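Local coordinates for protein putative TetR-family transcriptional regulator (Streptomyces coelicolor, PDB 2HXO) that probably binds DNA through an N-terminal helix-turn-helix and regulates transcription, as members of the TetR family do, at residues A[186-189]-A[190-194]; A[197-200]-A[201-204]. All coordinates share one frame; numbering follows the deposited sequence.

Two successive turns of the C-terminal region illustrate how the ends of short helices are made: interaction 1 lies at the closing end of helix 182-191, interaction 2 at the opening of helix 200-205. They hold different helices, yet their centres are about 11 Å apart and they touch, the indole of W191 against the methyl of T202. Both are partly buried and both touch the second subunit: interaction 1 through apolar and aromatic packing, interaction 2 also through hydrogen bonds to R127 and E130 of that chain. Their chemistry differs with place: 186-194 adds a CH-pi contact to its backbone bonds, whereas 197-204 relies on backbone carbonyls of Y199 and P200.

Interaction 1. Residues A[186-189]-A[190-194]; sequences TVST and AWEGL
V187 and W191, one helical turn apart, carry the apolar side of this local contact. Their side chains run side by side, and a CH-pi contact joins them: CG1 of V187 sits 3.7 Å from the centroid of the five-membered ring of W191, only 14° off the ring normal. The valine reaches that face because its CG1 is turned anti to the backbone N (chi1 173°). In the second subunit, F129 meets the indole with ring planes at about 40°, and P126 packs on it as well. Replacing W191 by an alanine is likely to strip V187 CG1 of its aromatic cover and open a gap toward T202 of the same chain and F129 of the second subunit.

Backbone hydrogen bonds form the second group. A190 N donates to T186 O at 2.9 Å, W191 N to V187 O at 2.8 Å, and E192 N to S188 O at 3.1 Å.

The polar side chains find their main partners outside this turn. E192 reaches back along S188, its CG 3.2 Å from S188 O, while its carboxylate makes a long, weak ion pair with R210; S188 OG is bonded to A206 O. From W191 the chain folds into a type I beta turn ending at L194, where L194 N bonds W191 O at 2.8 Å: a helix C-terminus running into a turn, here at the dimer interface.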
loop_
_atom_site.group_PDB
_atom_site.type_symbol
_atom_site.label_atom_id
_atom_site.label_comp_id
_atom_site.label_asym_id
_atom_site.label_seq_id
_atom_site.Cartn_x
_atom_site.Cartn_y
_atom_site.Cartn_z
ATOM N N THR A 186 -19.177 -8.074 9.680
ATOM C CA THR A 186 -19.892 -8.365 8.438
ATOM C C THR A 186 -19.070 -9.310 7.565
ATOM O O THR A 186 -19.606 -10.241 6.960
ATOM C CB THR A 186 -20.160 -7.081 7.639
ATOM O OG1 THR A 186 -20.729 -6.090 8.504
ATOM C CG2 THR A 186 -21.122 -7.362 6.492
ATOM N N VAL A 187 -17.765 -9.053 7.505
ATOM C CA VAL A 187 -16.840 -9.870 6.726
ATOM C C VAL A 187 -16.788 -11.281 7.299
ATOM O O VAL A 187 -16.896 -12.268 6.569
ATOM C CB VAL A 187 -15.402 -9.289 6.763
ATOM C CG1 VAL A 187 -14.440 -10.247 6.084
ATOM C CG2 VAL A 187 -15.363 -7.929 6.082
ATOM N N SER A 188 -16.618 -11.361 8.615
ATOM C CA SER A 188 -16.539 -12.641 9.301
ATOM C C SER A 188 -17.716 -13.554 8.975
ATOM O O SER A 188 -17.525 -14.716 8.608
ATOM C CB SER A 188 -16.454 -12.419 10.813
ATOM O OG SER A 188 -16.293 -13.648 11.495
ATOM N N THR A 189 -18.935 -13.040 9.105
ATOM C CA THR A 189 -20.099 -13.867 8.815
ATOM C C THR A 189 -20.212 -14.146 7.321
ATOM O O THR A 189 -20.482 -15.278 6.917
ATOM C CB THR A 189 -21.409 -13.228 9.348
ATOM O OG1 THR A 189 -21.420 -11.827 9.069
ATOM C CG2 THR A 189 -21.519 -13.433 10.846
ATOM N N ALA A 190 -19.985 -13.124 6.499
ATOM C CA ALA A 190 -20.053 -13.298 5.050
ATOM C C ALA A 190 -19.130 -14.427 4.594
ATOM O O ALA A 190 -19.515 -15.249 3.762
ATOM C CB ALA A 190 -19.675 -12.003 4.345
ATOM N N TRP A 191 -17.914 -14.458 5.139
ATOM C CA TRP A 191 -16.937 -15.492 4.788
ATOM C C TRP A 191 -17.382 -16.857 5.289
ATOM O O TRP A 191 -17.169 -17.871 4.625
ATOM C CB TRP A 191 -15.556 -15.144 5.360
ATOM C CG TRP A 191 -14.829 -14.102 4.557
ATOM C CD1 TRP A 191 -15.363 -13.298 3.590
ATOM C CD2 TRP A 191 -13.441 -13.746 4.653
ATOM N NE1 TRP A 191 -14.400 -12.470 3.076
ATOM C CE2 TRP A 191 -13.209 -12.719 3.706
ATOM C CE3 TRP A 191 -12.371 -14.193 5.442
ATOM C CZ2 TRP A 191 -11.949 -12.130 3.526
ATOM C CZ3 TRP A 191 -11.110 -13.603 5.263
ATOM C CH2 TRP A 191 -10.916 -12.583 4.311
ATOM N N GLU A 192 -18.002 -16.871 6.465
ATOM C CA GLU A 192 -18.503 -18.108 7.058
ATOM C C GLU A 192 -19.609 -18.714 6.198
ATOM O O GLU A 192 -20.116 -19.791 6.498
ATOM C CB GLU A 192 -19.019 -17.841 8.479
ATOM C CG GLU A 192 -17.905 -17.778 9.513
ATOM C CD GLU A 192 -18.377 -17.321 10.878
ATOM O OE1 GLU A 192 -17.594 -17.460 11.844
ATOM O OE2 GLU A 192 -19.518 -16.815 10.986
ATOM N N GLY A 193 -19.972 -18.011 5.126
ATOM C CA GLY A 193 -20.997 -18.491 4.218
ATOM C C GLY A 193 -20.374 -19.138 2.989
ATOM O O GLY A 193 -21.066 -19.754 2.173
ATOM N N LEU A 194 -19.059 -19.000 2.855
ATOM C CA LEU A 194 -18.350 -19.581 1.724
ATOM C C LEU A 194 -18.406 -21.097 1.837
ATOM O O LEU A 194 -18.454 -21.637 2.941
ATOM C CB LEU A 194 -16.896 -19.099 1.712
ATOM C CG LEU A 194 -16.713 -17.610 1.395
ATOM C CD1 LEU A 194 -15.274 -17.189 1.622
ATOM C CD2 LEU A 194 -17.128 -17.350 -0.040
#

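Interaction 2. Residues A[197-200]-A[201-204]; sequences DAYP and FTRA
R203 N donates to Y199 O at 2.9 Å, with 156° at the hydrogen, and one residue on A204 N reaches P200 O at 3.1 Å; these are the first backbone hydrogen bonds of helix 200-205. Y199, at the N-cap, has non-helical backbone angles, whereas P200 is already helical; a proline costs nothing here, since a first-turn nitrogen has no carbonyl one turn back within the helix to bond.

Among the side chains, Y199 and T202 lie alongside one another, their CB atoms 4.0 Å apart, and T202 OG1 stands at the tyrosine ring's edge, near its plane, 4.0 Å from Y199 CD2. The tyrosine runs on past the threonine to the second subunit, where its OH bonds R127; E130 of that subunit accepts the N-H of T202. R203 lays its CB 3.2 Å from Y199 O, then bends at chi2 and turns its guanidinium end away from Y199, where the side chain packs on E192 and P196. The ring of F201, with CG anti to its backbone N (chi1 174°), swings clear of P200 and meets F129 of the second subunit with ring planes about 60° apart.

The whole is a helix N-terminus with a proline in its first turn, in which a carboxylate of the partner chain takes up a backbone N-H of that turn at the dimer interface.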
loop_
_atom_site.group_PDB
_atom_site.type_symbol
_atom_site.label_atom_id
_atom_site.label_comp_id
_atom_site.label_asym_id
_atom_site.label_seq_id
_atom_site.Cartn_x
_atom_site.Cartn_y
_atom_site.Cartn_z
ATOM N N ASP A 197 -15.875 -26.753 1.333
ATOM C CA ASP A 197 -15.024 -27.602 0.518
ATOM C C ASP A 197 -14.186 -26.792 -0.464
ATOM O O ASP A 197 -13.088 -27.204 -0.841
ATOM C CB ASP A 197 -15.874 -28.616 -0.251
ATOM C CG ASP A 197 -16.578 -29.608 0.667
ATOM O OD1 ASP A 197 -15.881 -30.413 1.329
ATOM O OD2 ASP A 197 -17.830 -29.581 0.729
ATOM N N ALA A 198 -14.711 -25.643 -0.885
ATOM C CA ALA A 198 -14.013 -24.782 -1.834
ATOM C C ALA A 198 -13.071 -23.828 -1.109
ATOM O O ALA A 198 -11.998 -23.508 -1.609
ATOM C CB ALA A 198 -15.020 -23.994 -2.658
ATOM N N TYR A 199 -13.468 -23.389 0.078
ATOM C CA TYR A 199 -12.641 -22.475 0.843
ATOM C C TYR A 199 -12.247 -23.038 2.202
ATOM O O TYR A 199 -12.543 -22.434 3.231
ATOM C CB TYR A 199 -13.367 -21.142 1.051
ATOM C CG TYR A 199 -13.711 -20.418 -0.218
ATOM C CD1 TYR A 199 -14.803 -20.810 -0.996
ATOM C CD2 TYR A 199 -12.968 -19.319 -0.633
ATOM C CE1 TYR A 199 -15.150 -20.116 -2.149
ATOM C CE2 TYR A 199 -13.301 -18.613 -1.784
ATOM C CZ TYR A 199 -14.394 -19.012 -2.537
ATOM O OH TYR A 199 -14.735 -18.298 -3.664
ATOM N N PRO A 200 -11.552 -24.189 2.224
ATOM C CA PRO A 200 -11.133 -24.801 3.493
ATOM C C PRO A 200 -10.337 -23.888 4.424
ATOM O O PRO A 200 -10.577 -23.866 5.631
ATOM C CB PRO A 200 -10.339 -26.033 3.043
ATOM C CG PRO A 200 -9.881 -25.677 1.658
ATOM C CD PRO A 200 -11.074 -24.982 1.079
ATOM N N PHE A 201 -9.404 -23.124 3.864
ATOM C CA PHE A 201 -8.583 -22.217 4.658
ATOM C C PHE A 201 -9.383 -21.048 5.213
ATOM O O PHE A 201 -9.403 -20.808 6.420
ATOM C CB PHE A 201 -7.431 -21.658 3.820
ATOM C CG PHE A 201 -6.627 -20.611 4.542
ATOM C CD1 PHE A 201 -5.619 -20.978 5.431
ATOM C CD2 PHE A 201 -6.945 -19.260 4.408
ATOM C CE1 PHE A 201 -4.945 -20.023 6.182
ATOM C CE2 PHE A 201 -6.282 -18.299 5.151
ATOM C CZ PHE A 201 -5.280 -18.677 6.043
ATOM N N THR A 202 -10.022 -20.309 4.314
ATOM C CA THR A 202 -10.810 -19.141 4.684
ATOM C C THR A 202 -11.860 -19.512 5.720
ATOM O O THR A 202 -12.110 -18.759 6.661
ATOM C CB THR A 202 -11.506 -18.515 3.443
ATOM O OG1 THR A 202 -10.532 -18.261 2.420
ATOM C CG2 THR A 202 -12.178 -17.207 3.810
ATOM N N ARG A 203 -12.466 -20.682 5.551
ATOM C CA ARG A 203 -13.481 -21.138 6.487
ATOM C C ARG A 203 -12.858 -21.448 7.854
ATOM O O ARG A 203 -13.461 -21.180 8.896
ATOM C CB ARG A 203 -14.193 -22.376 5.924
ATOM C CG ARG A 203 -15.585 -22.587 6.491
ATOM C CD ARG A 203 -16.440 -21.333 6.335
ATOM N NE ARG A 203 -17.519 -21.315 7.320
ATOM C CZ ARG A 203 -18.563 -22.137 7.300
ATOM N NH1 ARG A 203 -18.677 -23.039 6.331
ATOM N NH2 ARG A 203 -19.478 -22.074 8.265
ATOM N N ALA A 204 -11.640 -21.987 7.841
ATOM C CA ALA A 204 -10.931 -22.325 9.070
ATOM C C ALA A 204 -10.571 -21.097 9.910
ATOM O O ALA A 204 -10.498 -21.174 11.135
ATOM C CB ALA A 204 -9.665 -23.103 8.732
#